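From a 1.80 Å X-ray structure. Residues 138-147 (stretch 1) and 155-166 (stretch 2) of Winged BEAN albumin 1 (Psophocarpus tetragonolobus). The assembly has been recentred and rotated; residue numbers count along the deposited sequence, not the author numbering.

Stretch 1 138-147: GSPCKNIGIS
Stretch 2 155-166: RLVVSYQSDPLV

Strand 142-147 and strand 155-159 run antiparallel, their N-to-C directions 141° apart and their axes 4.5 Å apart at closest approach. Both backbones are extended; Ile-144 has phi/psi -110/120 and Val-158 -118/120.

The register alternates. Asn-143 with Ser-159, Gly-145 with Val-157 and Ser-147 with Arg-155 are hydrogen-bonded pairs, CA-CA 5.5, 5.4 and 5.3 Å. Ile-144 with Val-158 and Ile-146 with Leu-156 are non-hydrogen-bonded pairs, CA-CA 4.6 and 4.8 Å.

Within the three hydrogen-bonded pairs the backbone hydrogen bonds are reciprocal. Gly-145 N donates to Val-157 O (2.9 Å), and Val-157 N to Gly-145 O (2.8 Å). Ser-159 N donates to Asn-143 O (3.0 Å); the return bond, Asn-143 N to Ser-159 O (2.9 Å), is weak. Ser-147 N donates to Arg-155 O (2.9 Å), and Arg-155 N weakly to Ser-147 O (3.0 Å).

After Ser-159 the chain turns back. Leu-165 N then donates to Ile-144 O (3.0 Å). Water 3 accepts from Ile-146 N (2.9 Å) and donates to Asp-163 O (2.8 Å), bridging the stretches. Gly-145 leaves room for this return: an ideal CB would lie 2.6 Å from Asp-163 O and 2.9 Å from Ser-162 CB, both clashes.

Apolar contacts gather on the face of Ile-144, Ile-146, Leu-156 and Val-158. Ile-146 (chi1 m, chi2 m) brings CD1 to 3.2 Å from CD2 of Leu-156 (m, t), a tight contact. Ile-144 (m, t) places CG1 4.0 Å from CG2 of Val-158 (t). Ile-146 CG1 also meets Leu-165 CG at 4.0 Å.

Tyr-160 (chi1 -69°, chi2 -48°) points its CA-to-CB bond away, but its ring returns. The extended Lys-142 (m, t, t, t) lays CE over one face of the Tyr-160 ring, 4.0 Å from its centroid, a CH-pi contact. Pro-140 CB lies 4.0 Å from Tyr-160 CE1.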

# COMPACT_ATOMS: atom_id res chain seq x y z
N GLY A 138 -11.33 15.10 -1.30
CA GLY A 138 -12.56 15.65 -0.73
C GLY A 138 -13.37 14.71 0.15
O GLY A 138 -14.59 14.86 0.27
N SER A 139 -12.69 13.78 0.82
CA SER A 139 -13.38 12.83 1.66
C SER A 139 -12.47 12.39 2.82
O SER A 139 -11.24 12.55 2.75
CB SER A 139 -13.79 11.63 0.80
OG SER A 139 -14.56 10.67 1.51
N PRO A 140 -13.06 11.94 3.94
CA PRO A 140 -12.24 11.51 5.08
C PRO A 140 -11.43 10.27 4.67
O PRO A 140 -11.80 9.54 3.76
CB PRO A 140 -13.28 11.15 6.15
CG PRO A 140 -14.46 12.00 5.79
CD PRO A 140 -14.50 11.89 4.28
N CYS A 141 -10.33 10.03 5.38
CA CYS A 141 -9.46 8.90 5.08
C CYS A 141 -10.01 7.58 5.60
O CYS A 141 -10.71 7.53 6.62
CB CYS A 141 -8.08 9.16 5.68
SG CYS A 141 -7.33 10.71 5.10
N LYS A 142 -9.65 6.50 4.91
CA LYS A 142 -10.10 5.17 5.26
C LYS A 142 -8.91 4.28 5.54
O LYS A 142 -7.81 4.50 5.01
CB LYS A 142 -10.90 4.58 4.10
CG LYS A 142 -12.02 5.48 3.66
CD LYS A 142 -12.79 4.95 2.48
CE LYS A 142 -14.00 5.82 2.26
NZ LYS A 142 -14.85 5.34 1.15
N ASN A 143 -9.14 3.26 6.36
CA ASN A 143 -8.08 2.32 6.70
C ASN A 143 -7.89 1.31 5.61
O ASN A 143 -8.80 1.04 4.82
CB ASN A 143 -8.45 1.56 7.96
CG ASN A 143 -8.46 2.42 9.17
OD1 ASN A 143 -7.47 3.09 9.48
ND2 ASN A 143 -9.57 2.42 9.88
N ILE A 144 -6.68 0.75 5.55
CA ILE A 144 -6.39 -0.30 4.60
C ILE A 144 -6.22 -1.57 5.43
O ILE A 144 -5.38 -1.63 6.33
CB ILE A 144 -5.13 0.00 3.76
CG1 ILE A 144 -5.40 1.24 2.89
CG2 ILE A 144 -4.76 -1.22 2.88
CD1 ILE A 144 -4.19 1.80 2.19
N GLY A 145 -7.07 -2.57 5.15
CA GLY A 145 -7.00 -3.81 5.88
C GLY A 145 -7.01 -5.00 4.94
O GLY A 145 -6.91 -4.84 3.72
N ILE A 146 -7.19 -6.18 5.50
CA ILE A 146 -7.20 -7.42 4.75
C ILE A 146 -8.60 -8.03 4.72
O ILE A 146 -9.35 -7.92 5.69
CB ILE A 146 -6.25 -8.45 5.42
CG1 ILE A 146 -4.80 -7.98 5.30
CG2 ILE A 146 -6.41 -9.84 4.80
CD1 ILE A 146 -4.32 -7.94 3.89
N SER A 147 -8.94 -8.66 3.61
CA SER A 147 -10.20 -9.36 3.48
C SER A 147 -9.88 -10.60 2.65
O SER A 147 -9.34 -10.49 1.55
CB SER A 147 -11.23 -8.50 2.75
OG SER A 147 -12.46 -9.19 2.66
N ARG A 155 -6.83 -10.04 0.06
CA ARG A 155 -6.96 -8.77 -0.62
C ARG A 155 -6.81 -7.58 0.32
O ARG A 155 -7.20 -7.64 1.48
CB ARG A 155 -8.31 -8.68 -1.32
CG ARG A 155 -8.62 -9.83 -2.27
CD ARG A 155 -9.84 -9.47 -3.08
NE ARG A 155 -10.40 -10.59 -3.82
CZ ARG A 155 -11.38 -10.47 -4.71
NH1 ARG A 155 -11.87 -9.26 -4.96
NH2 ARG A 155 -11.91 -11.54 -5.28
N LEU A 156 -6.19 -6.51 -0.19
CA LEU A 156 -6.02 -5.29 0.58
C LEU A 156 -7.24 -4.45 0.24
O LEU A 156 -7.44 -4.06 -0.91
CB LEU A 156 -4.73 -4.57 0.17
CG LEU A 156 -3.42 -5.24 0.59
CD1 LEU A 156 -2.26 -4.33 0.29
CD2 LEU A 156 -3.42 -5.51 2.05
N VAL A 157 -8.09 -4.24 1.24
CA VAL A 157 -9.32 -3.47 1.05
C VAL A 157 -9.29 -2.14 1.80
O VAL A 157 -8.56 -1.96 2.78
CB VAL A 157 -10.56 -4.29 1.45
CG1 VAL A 157 -10.59 -5.59 0.66
CG2 VAL A 157 -10.57 -4.59 2.93
N VAL A 158 -10.10 -1.20 1.33
CA VAL A 158 -10.15 0.13 1.92
C VAL A 158 -11.54 0.44 2.48
O VAL A 158 -12.53 0.41 1.75
CB VAL A 158 -9.78 1.21 0.85
CG1 VAL A 158 -9.79 2.61 1.45
CG2 VAL A 158 -8.41 0.92 0.26
N SER A 159 -11.60 0.71 3.77
CA SER A 159 -12.86 1.08 4.39
C SER A 159 -12.62 1.71 5.76
O SER A 159 -11.54 1.55 6.35
CB SER A 159 -13.83 -0.10 4.50
OG SER A 159 -13.60 -0.89 5.64
N TYR A 160 -13.60 2.48 6.21
CA TYR A 160 -13.56 3.14 7.51
C TYR A 160 -13.48 2.10 8.61
O TYR A 160 -12.85 2.30 9.64
CB TYR A 160 -14.85 3.94 7.73
CG TYR A 160 -15.04 5.15 6.84
CD1 TYR A 160 -14.01 6.08 6.67
CD2 TYR A 160 -16.26 5.39 6.20
CE1 TYR A 160 -14.18 7.21 5.90
CE2 TYR A 160 -16.44 6.54 5.42
CZ TYR A 160 -15.39 7.44 5.28
OH TYR A 160 -15.55 8.57 4.51
N GLN A 161 -14.09 0.95 8.35
CA GLN A 161 -14.18 -0.11 9.33
C GLN A 161 -13.14 -1.23 9.25
O GLN A 161 -13.16 -2.15 10.08
CB GLN A 161 -15.61 -0.67 9.33
N SER A 162 -12.22 -1.15 8.29
CA SER A 162 -11.20 -2.18 8.17
C SER A 162 -10.24 -2.11 9.34
O SER A 162 -9.86 -1.02 9.77
CB SER A 162 -10.40 -2.02 6.88
OG SER A 162 -11.19 -2.31 5.74
N ASP A 163 -9.88 -3.27 9.88
CA ASP A 163 -8.92 -3.36 10.97
C ASP A 163 -7.62 -3.11 10.20
O ASP A 163 -7.30 -3.84 9.28
CB ASP A 163 -8.97 -4.77 11.56
CG ASP A 163 -7.99 -4.96 12.71
OD1 ASP A 163 -7.81 -4.02 13.51
OD2 ASP A 163 -7.42 -6.07 12.80
N PRO A 164 -6.89 -2.04 10.54
CA PRO A 164 -5.63 -1.68 9.87
C PRO A 164 -4.58 -2.78 9.83
O PRO A 164 -4.37 -3.48 10.81
CB PRO A 164 -5.11 -0.51 10.69
CG PRO A 164 -6.34 0.04 11.36
CD PRO A 164 -7.10 -1.18 11.72
N LEU A 165 -3.95 -2.95 8.67
CA LEU A 165 -2.89 -3.93 8.52
C LEU A 165 -1.68 -3.17 9.10
O LEU A 165 -1.38 -2.06 8.67
CB LEU A 165 -2.65 -4.20 7.03
CG LEU A 165 -1.90 -5.44 6.50
CD1 LEU A 165 -1.32 -5.07 5.14
CD2 LEU A 165 -0.80 -5.92 7.41
N VAL A 166 -1.02 -3.74 10.10
CA VAL A 166 0.14 -3.08 10.70
C VAL A 166 1.38 -3.62 9.99
O VAL A 166 1.58 -4.83 9.89
CB VAL A 166 0.23 -3.31 12.24
CG1 VAL A 166 1.49 -2.63 12.82
CG2 VAL A 166 -1.00 -2.76 12.93
O HOH W 1 -14.91 2.01 1.31
O HOH W 2 -2.61 -0.54 6.78
O HOH W 3 -6.63 -6.41 8.33